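Local coordinates for putative uncharacterized protein (Ustilago maydis, PDB 4GNX), which binds single-stranded DNA as a subunit of the replication protein A complex, through OB-fold domains, one of which carries a zinc site, at residues P289-Q303 against L392-A406. Sequence-based numbering, arbitrary orientation.
Sequences PDYFNVRATVVYIKQ and LHRAANRMYMFNCRA. With nucleotides of chain G.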
loop_
_atom_site.group_PDB
_atom_site.type_symbol
_atom_site.label_atom_id
_atom_site.label_comp_id
_atom_site.label_asym_id
_atom_site.label_seq_id
_atom_site.Cartn_x
_atom_site.Cartn_y
_atom_site.Cartn_z
ATOM N N PRO C 289 -1.388 22.735 10.475
ATOM C CA PRO C 289 -1.942 21.375 10.449
ATOM C C PRO C 289 -1.233 20.473 9.462
ATOM O O PRO C 289 -0.613 20.950 8.513
ATOM C CB PRO C 289 -3.394 21.574 10.009
ATOM C CG PRO C 289 -3.520 23.007 9.620
ATOM C CD PRO C 289 -2.436 23.758 10.320
ATOM N N ASP C 290 -1.321 19.171 9.704
ATOM C CA ASP C 290 -0.815 18.163 8.780
ATOM C C ASP C 290 -1.970 17.308 8.256
ATOM O O ASP C 290 -3.039 17.240 8.863
ATOM C CB ASP C 290 0.236 17.272 9.465
ATOM C CG ASP C 290 1.558 17.992 9.710
ATOM O OD1 ASP C 290 1.909 18.218 10.891
ATOM O OD2 ASP C 290 2.250 18.324 8.719
ATOM N N TYR C 291 -1.749 16.655 7.125
ATOM C CA TYR C 291 -2.769 15.826 6.519
ATOM C C TYR C 291 -2.150 14.494 6.146
ATOM O O TYR C 291 -0.984 14.435 5.768
ATOM C CB TYR C 291 -3.366 16.515 5.293
ATOM C CG TYR C 291 -4.049 17.824 5.618
ATOM C CD1 TYR C 291 -3.333 19.033 5.612
ATOM C CD2 TYR C 291 -5.418 17.866 5.942
ATOM C CE1 TYR C 291 -3.957 20.235 5.915
ATOM C CE2 TYR C 291 -6.051 19.069 6.239
ATOM C CZ TYR C 291 -5.317 20.248 6.226
ATOM O OH TYR C 291 -5.936 21.445 6.528
ATOM N N PHE C 292 -2.930 13.423 6.257
ATOM C CA PHE C 292 -2.429 12.096 5.978
ATOM C C PHE C 292 -3.546 11.121 5.687
ATOM O O PHE C 292 -4.700 11.386 5.992
ATOM C CB PHE C 292 -1.587 11.589 7.149
ATOM C CG PHE C 292 -2.341 11.493 8.449
ATOM C CD1 PHE C 292 -3.035 10.322 8.792
ATOM C CD2 PHE C 292 -2.347 12.559 9.350
ATOM C CE1 PHE C 292 -3.716 10.227 10.005
ATOM C CE2 PHE C 292 -3.031 12.473 10.558
ATOM C CZ PHE C 292 -3.711 11.305 10.892
ATOM N N ASN C 293 -3.165 9.997 5.083
ATOM C CA ASN C 293 -4.024 8.835 4.869
ATOM C C ASN C 293 -3.511 7.651 5.657
ATOM O O ASN C 293 -2.316 7.420 5.717
ATOM C CB ASN C 293 -4.067 8.476 3.387
ATOM C CG ASN C 293 -4.955 9.413 2.590
ATOM O OD1 ASN C 293 -6.002 9.863 3.077
ATOM N ND2 ASN C 293 -4.544 9.721 1.356
ATOM N N VAL C 294 -4.425 6.911 6.268
ATOM C CA VAL C 294 -4.084 5.688 7.008
ATOM C C VAL C 294 -5.088 4.557 6.743
ATOM O O VAL C 294 -6.293 4.732 6.869
ATOM C CB VAL C 294 -3.955 5.948 8.528
ATOM C CG1 VAL C 294 -3.911 4.658 9.310
ATOM C CG2 VAL C 294 -2.684 6.690 8.828
ATOM N N ARG C 295 -4.581 3.399 6.348
ATOM C CA ARG C 295 -5.391 2.188 6.323
ATOM C C ARG C 295 -5.430 1.700 7.763
ATOM O O ARG C 295 -4.375 1.403 8.331
ATOM C CB ARG C 295 -4.729 1.127 5.452
ATOM C CG ARG C 295 -5.709 0.169 4.819
ATOM C CD ARG C 295 -5.084 -1.100 4.240
ATOM N NE ARG C 295 -3.979 -0.937 3.284
ATOM C CZ ARG C 295 -4.082 -0.405 2.068
ATOM N NH1 ARG C 295 -5.232 0.088 1.622
ATOM N NH2 ARG C 295 -3.012 -0.347 1.295
ATOM N N ALA C 296 -6.612 1.646 8.372
ATOM C CA ALA C 296 -6.733 1.136 9.739
ATOM C C ALA C 296 -8.053 0.439 9.983
ATOM O O ALA C 296 -8.995 0.580 9.187
ATOM C CB ALA C 296 -6.520 2.237 10.752
ATOM N N THR C 297 -8.112 -0.321 11.073
ATOM C CA THR C 297 -9.299 -1.089 11.400
ATOM C C THR C 297 -9.965 -0.452 12.589
ATOM O O THR C 297 -9.294 -0.143 13.581
ATOM C CB THR C 297 -8.958 -2.536 11.772
ATOM O OG1 THR C 297 -8.329 -3.180 10.655
ATOM C CG2 THR C 297 -10.195 -3.292 12.137
ATOM N N VAL C 298 -11.282 -0.259 12.506
ATOM C CA VAL C 298 -11.992 0.227 13.663
ATOM C C VAL C 298 -11.997 -0.892 14.691
ATOM O O VAL C 298 -12.495 -1.981 14.436
ATOM C CB VAL C 298 -13.413 0.753 13.349
ATOM C CG1 VAL C 298 -14.175 1.034 14.637
ATOM C CG2 VAL C 298 -13.336 2.023 12.519
ATOM N N VAL C 299 -11.405 -0.600 15.842
ATOM C CA VAL C 299 -11.337 -1.512 16.980
ATOM C C VAL C 299 -12.340 -1.147 18.092
ATOM O O VAL C 299 -12.784 -2.025 18.831
ATOM C CB VAL C 299 -9.897 -1.523 17.521
ATOM C CG1 VAL C 299 -9.851 -1.737 19.016
ATOM C CG2 VAL C 299 -9.073 -2.561 16.796
ATOM N N TYR C 300 -12.687 0.135 18.219
ATOM C CA TYR C 300 -13.619 0.587 19.267
ATOM C C TYR C 300 -14.291 1.914 18.945
ATOM O O TYR C 300 -13.650 2.839 18.443
ATOM C CB TYR C 300 -12.910 0.716 20.626
ATOM C CG TYR C 300 -13.829 1.122 21.776
ATOM C CD1 TYR C 300 -14.730 0.205 22.331
ATOM C CD2 TYR C 300 -13.797 2.414 22.309
ATOM C CE1 TYR C 300 -15.577 0.558 23.374
ATOM C CE2 TYR C 300 -14.644 2.776 23.352
ATOM C CZ TYR C 300 -15.532 1.847 23.882
ATOM O OH TYR C 300 -16.378 2.194 24.916
ATOM N N ILE C 301 -15.587 1.981 19.250
ATOM C CA ILE C 301 -16.350 3.233 19.227
ATOM C C ILE C 301 -16.835 3.532 20.632
ATOM O O ILE C 301 -17.415 2.675 21.287
ATOM C CB ILE C 301 -17.525 3.168 18.240
ATOM C CG1 ILE C 301 -17.003 2.746 16.860
ATOM C CG2 ILE C 301 -18.178 4.531 18.129
ATOM C CD1 ILE C 301 -17.915 1.836 16.073
ATOM N N LYS C 302 -16.543 4.733 21.105
ATOM C CA LYS C 302 -16.928 5.169 22.450
ATOM C C LYS C 302 -18.439 5.387 22.517
ATOM O O LYS C 302 -18.982 6.223 21.787
ATOM C CB LYS C 302 -16.175 6.447 22.795
ATOM C CG LYS C 302 -16.648 7.182 24.029
ATOM C CD LYS C 302 -15.884 8.492 24.169
ATOM C CE LYS C 302 -15.897 8.987 25.603
ATOM N NZ LYS C 302 -14.889 10.056 25.832
ATOM N N GLN C 303 -19.112 4.617 23.375
ATOM C CA GLN C 303 -20.572 4.675 23.490
ATOM C C GLN C 303 -21.061 6.003 24.061
ATOM O O GLN C 303 -21.869 6.685 23.445
ATOM C CB GLN C 303 -21.112 3.518 24.332
ATOM C CG GLN C 303 -20.649 2.147 23.863
ATOM C CD GLN C 303 -21.721 1.065 23.980
ATOM O OE1 GLN C 303 -22.731 1.223 24.683
ATOM N NE2 GLN C 303 -21.504 -0.047 23.276
ATOM N N LEU C 392 -22.994 -0.879 17.351
ATOM C CA LEU C 392 -21.652 -0.364 17.571
ATOM C C LEU C 392 -20.627 -1.472 17.529
ATOM O O LEU C 392 -19.548 -1.294 16.969
ATOM C CB LEU C 392 -21.563 0.316 18.931
ATOM C CG LEU C 392 -22.459 1.521 19.140
ATOM C CD1 LEU C 392 -22.292 2.040 20.556
ATOM C CD2 LEU C 392 -22.116 2.585 18.119
ATOM N N HIS C 393 -20.968 -2.601 18.154
ATOM C CA HIS C 393 -20.132 -3.789 18.159
ATOM C C HIS C 393 -19.943 -4.282 16.746
ATOM O O HIS C 393 -18.866 -4.764 16.401
ATOM C CB HIS C 393 -20.713 -4.866 19.086
ATOM C CG HIS C 393 -19.923 -6.155 19.094
ATOM N ND1 HIS C 393 -20.239 -7.207 18.308
ATOM C CD2 HIS C 393 -18.779 -6.534 19.816
ATOM C CE1 HIS C 393 -19.349 -8.214 18.516
ATOM N NE2 HIS C 393 -18.458 -7.801 19.438
ATOM N N ARG C 394 -20.970 -4.112 15.914
ATOM C CA ARG C 394 -20.967 -4.534 14.506
ATOM C C ARG C 394 -20.159 -3.578 13.657
ATOM O O ARG C 394 -19.696 -3.945 12.580
ATOM C CB ARG C 394 -22.400 -4.570 13.969
ATOM C CG ARG C 394 -22.626 -5.314 12.660
ATOM C CD ARG C 394 -24.100 -5.303 12.253
ATOM N NE ARG C 394 -24.971 -5.951 13.243
ATOM C CZ ARG C 394 -25.943 -5.345 13.933
ATOM N NH1 ARG C 394 -26.209 -4.053 13.755
ATOM N NH2 ARG C 394 -26.662 -6.037 14.811
ATOM N N ALA C 395 -19.987 -2.353 14.138
ATOM C CA ALA C 395 -19.308 -1.313 13.380
ATOM C C ALA C 395 -17.803 -1.462 13.468
ATOM O O ALA C 395 -17.057 -0.990 12.602
ATOM C CB ALA C 395 -19.720 0.043 13.894
ATOM N N ALA C 396 -17.343 -2.109 14.527
ATOM C CA ALA C 396 -15.922 -2.351 14.679
ATOM C C ALA C 396 -15.559 -3.573 13.829
ATOM O O ALA C 396 -16.442 -4.162 13.177
ATOM C CB ALA C 396 -15.581 -2.569 16.141
ATOM N N ASN C 397 -14.278 -3.945 13.839
ATOM C CA ASN C 397 -13.750 -5.030 13.012
ATOM C C ASN C 397 -13.961 -4.767 11.527
ATOM O O ASN C 397 -14.200 -5.699 10.756
ATOM C CB ASN C 397 -14.327 -6.405 13.421
ATOM C CG ASN C 397 -13.501 -7.578 12.892
ATOM O OD1 ASN C 397 -12.423 -7.382 12.354
ATOM N ND2 ASN C 397 -14.014 -8.799 13.031
ATOM N N ARG C 398 -13.875 -3.496 11.132
ATOM C CA ARG C 398 -14.030 -3.095 9.731
ATOM C C ARG C 398 -12.902 -2.176 9.343
ATOM O O ARG C 398 -12.440 -1.384 10.169
ATOM C CB ARG C 398 -15.354 -2.380 9.497
ATOM C CG ARG C 398 -16.571 -3.213 9.770
ATOM C CD ARG C 398 -17.544 -3.049 8.620
ATOM N NE ARG C 398 -18.884 -3.410 9.049
ATOM C CZ ARG C 398 -19.502 -4.517 8.693
ATOM N NH1 ARG C 398 -18.906 -5.371 7.871
ATOM N NH2 ARG C 398 -20.725 -4.759 9.146
ATOM N N MET C 399 -12.484 -2.263 8.083
ATOM C CA MET C 399 -11.257 -1.621 7.613
ATOM C C MET C 399 -11.491 -0.450 6.655
ATOM O O MET C 399 -12.273 -0.551 5.697
ATOM C CB MET C 399 -10.382 -2.669 6.941
ATOM C CG MET C 399 -8.907 -2.332 6.946
ATOM S SD MET C 399 -7.864 -3.714 6.445
ATOM C CE MET C 399 -8.556 -5.052 7.443
ATOM N N TYR C 400 -10.792 0.658 6.895
ATOM C CA TYR C 400 -11.012 1.867 6.087
ATOM C C TYR C 400 -9.749 2.565 5.675
ATOM O O TYR C 400 -8.755 2.524 6.394
ATOM C CB TYR C 400 -11.867 2.900 6.848
ATOM C CG TYR C 400 -13.238 2.417 7.194
ATOM C CD1 TYR C 400 -13.469 1.684 8.347
ATOM C CD2 TYR C 400 -14.289 2.670 6.356
ATOM C CE1 TYR C 400 -14.723 1.219 8.654
ATOM C CE2 TYR C 400 -15.555 2.216 6.649
ATOM C CZ TYR C 400 -15.765 1.494 7.798
ATOM O OH TYR C 400 -17.039 1.059 8.075
ATOM N N MET C 401 -9.801 3.227 4.524
ATOM C CA MET C 401 -8.860 4.289 4.237
ATOM C C MET C 401 -9.386 5.538 4.904
ATOM O O MET C 401 -10.520 5.939 4.667
ATOM C CB MET C 401 -8.695 4.517 2.743
ATOM C CG MET C 401 -7.494 3.795 2.126
ATOM S SD MET C 401 -5.880 4.194 2.854
ATOM C CE MET C 401 -6.034 5.972 3.049
ATOM N N PHE C 402 -8.571 6.136 5.760
ATOM C CA PHE C 402 -8.964 7.342 6.470
ATOM C C PHE C 402 -8.161 8.542 6.006
ATOM O O PHE C 402 -6.935 8.533 6.010
ATOM C CB PHE C 402 -8.726 7.177 7.974
ATOM C CG PHE C 402 -9.638 6.207 8.645
ATOM C CD1 PHE C 402 -9.145 5.000 9.116
ATOM C CD2 PHE C 402 -10.977 6.514 8.844
ATOM C CE1 PHE C 402 -9.974 4.092 9.751
ATOM C CE2 PHE C 402 -11.816 5.618 9.480
ATOM C CZ PHE C 402 -11.314 4.404 9.939
ATOM N N ASN C 403 -8.861 9.587 5.624
ATOM C CA ASN C 403 -8.214 10.827 5.278
ATOM C C ASN C 403 -8.355 11.777 6.453
ATOM O O ASN C 403 -9.464 12.078 6.901
ATOM C CB ASN C 403 -8.836 11.418 4.014
ATOM C CG ASN C 403 -8.015 12.550 3.454
ATOM O OD1 ASN C 403 -6.790 12.525 3.545
ATOM N ND2 ASN C 403 -8.676 13.561 2.888
ATOM N N CYS C 404 -7.229 12.247 6.964
ATOM C CA CYS C 404 -7.247 13.002 8.205
ATOM C C CYS C 404 -6.452 14.281 8.182
ATOM O O CYS C 404 -5.491 14.433 7.423
ATOM C CB CYS C 404 -6.694 12.167 9.355
ATOM S SG CYS C 404 -7.316 10.489 9.445
ATOM N N ARG C 405 -6.871 15.187 9.058
ATOM C CA ARG C 405 -6.078 16.333 9.454
ATOM C C ARG C 405 -5.664 16.129 10.914
ATOM O O ARG C 405 -6.336 15.419 11.674
ATOM C CB ARG C 405 -6.875 17.631 9.274
ATOM C CG ARG C 405 -8.386 17.470 9.449
ATOM C CD ARG C 405 -9.148 18.757 9.162
ATOM N NE ARG C 405 -8.914 19.761 10.199
ATOM C CZ ARG C 405 -9.173 21.063 10.076
ATOM N NH1 ARG C 405 -9.681 21.559 8.949
ATOM N NH2 ARG C 405 -8.916 21.885 11.088
ATOM N N ALA C 406 -4.545 16.736 11.296
ATOM C CA ALA C 406 -4.086 16.736 12.688
ATOM C C ALA C 406 -3.728 18.156 13.075
ATOM O O ALA C 406 -2.929 18.798 12.400
ATOM C CB ALA C 406 -2.883 15.822 12.861
ATOM P P DT G 19 -14.846 4.725 27.401
ATOM O OP1 DT G 19 -15.244 4.402 26.010
ATOM O OP2 DT G 19 -15.345 5.977 28.023
ATOM O "O5'" DT G 19 -15.372 3.517 28.305
ATOM C "C5'" DT G 19 -14.502 2.478 28.802
ATOM C "C4'" DT G 19 -14.215 1.462 27.721
ATOM O "O4'" DT G 19 -13.092 1.906 26.928
ATOM C "C3'" DT G 19 -13.800 0.085 28.224
ATOM O "O3'" DT G 19 -14.036 -0.844 27.163
ATOM C "C2'" DT G 19 -12.309 0.263 28.449
ATOM C "C1'" DT G 19 -11.913 1.192 27.302
ATOM N N1 DT G 19 -10.858 2.187 27.605
ATOM C C2 DT G 19 -10.218 2.782 26.539
ATOM O O2 DT G 19 -10.468 2.511 25.374
ATOM N N3 DT G 19 -9.266 3.710 26.889
ATOM C C4 DT G 19 -8.902 4.094 28.166
ATOM O O4 DT G 19 -8.029 4.943 28.323
ATOM C C5 DT G 19 -9.617 3.431 29.236
ATOM C C7 DT G 19 -9.291 3.782 30.653
ATOM C C6 DT G 19 -10.549 2.527 28.905
ATOM P P DT G 9 2.090 24.880 2.737
ATOM O OP1 DT G 9 2.449 25.105 1.311
ATOM O OP2 DT G 9 2.262 25.977 3.723
ATOM O "O5'" DT G 9 0.574 24.390 2.819
ATOM C "C5'" DT G 9 -0.502 25.184 2.278
ATOM C "C4'" DT G 9 -1.619 24.286 1.801
ATOM O "O4'" DT G 9 -1.143 22.917 1.760
ATOM C "C3'" DT G 9 -2.871 24.272 2.688
ATOM O "O3'" DT G 9 -4.065 24.204 1.888
ATOM C "C2'" DT G 9 -2.719 22.984 3.480
ATOM C "C1'" DT G 9 -2.065 22.088 2.446
ATOM N N1 DT G 9 -1.338 20.909 2.956
ATOM C C2 DT G 9 -1.717 19.680 2.469
ATOM O O2 DT G 9 -2.616 19.536 1.655
ATOM N N3 DT G 9 -1.008 18.618 2.976
ATOM C C4 DT G 9 0.018 18.664 3.900
ATOM O O4 DT G 9 0.563 17.624 4.262
ATOM C C5 DT G 9 0.363 19.987 4.373
ATOM C C7 DT G 9 1.462 20.136 5.377
ATOM C C6 DT G 9 -0.324 21.029 3.884
ATOM P P DT G 20 -13.802 -2.423 27.298
ATOM O OP1 DT G 20 -15.131 -3.040 27.548
ATOM O OP2 DT G 20 -12.697 -2.674 28.260
ATOM O "O5'" DT G 20 -13.290 -2.839 25.844
ATOM C "C5'" DT G 20 -13.951 -2.370 24.644
ATOM C "C4'" DT G 20 -13.427 -3.049 23.394
ATOM O "O4'" DT G 20 -12.400 -2.247 22.768
ATOM C "C3'" DT G 20 -12.845 -4.458 23.560
ATOM O "O3'" DT G 20 -13.578 -5.401 22.763
ATOM C "C2'" DT G 20 -11.417 -4.358 23.035
ATOM C "C1'" DT G 20 -11.139 -2.868 22.920
ATOM N N1 DT G 20 -10.479 -2.255 24.089
ATOM C C2 DT G 20 -10.183 -0.911 24.039
ATOM O O2 DT G 20 -10.422 -0.210 23.070
ATOM N N3 DT G 20 -9.586 -0.416 25.173
ATOM C C4 DT G 20 -9.267 -1.114 26.323
ATOM O O4 DT G 20 -8.727 -0.533 27.262
ATOM C C5 DT G 20 -9.613 -2.518 26.308
ATOM C C7 DT G 20 -9.306 -3.355 27.509
ATOM C C6 DT G 20 -10.192 -3.011 25.206
#
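Two neighbouring antiparallel strands of the C-terminal OB fold meet here, 290-301 running against 398-406, the first in the central strand of a curved five-stranded sheet and the second in the one beside it. Backbone bonds join them from Asp290 and Ala406 to Val298, whose N reaches Arg398 O; Asn397 N, in the turn after helix 385-395, donates to Val298 O at 2.7 Å. The side chains of Phe292, Val294, Ala296, Phe402 and Cys404 share one face of the sheet. There Cys404 CB sits over the Phe292 ring, 3.5 Å from its CZ and offset toward the rim, a CH-pi contact, while SG approaches the same ring obliquely. With chi1 at 60°, Phe292 CG stands between the backbone N and carbonyl carbon, and the ring swings across toward Cys404; Ala406 CB meets its edge. Further along, Val298 CG2 touches the Phe402 ring edge, 4.1 Å from CZ, and Ala296 CB packs 4.0 Å from Phe402 CE1. Val350 of strand 341-352 packs on Ala296, and Leu359 of strand 355-362 touches Phe402 and Cys404. On the other face Tyr291 and Arg405 lie side by side, pointing the same way, with Arg405 CB 3.5 Å from Tyr291 CE2; Tyr291 CD1 comes within 3.5 Å of N3 of DT9 of chain G, an oblique approach. At the far end Ile301 CD1 packs against Ala395 CB, and Leu392 CD1 lies beside the Gln303 amide, tying the helix to the strand. A classic beta bulge, Val299 and Tyr300 both facing Asn349, precedes this region, and Tyr300 OH donates a hydrogen bond of 2.7 Å to OP1 of DT19 of chain G. Strongly bent antiparallel strands around an apolar interior, with aromatic residues meeting the DNA, are characteristic of OB folds that bind single-stranded DNA.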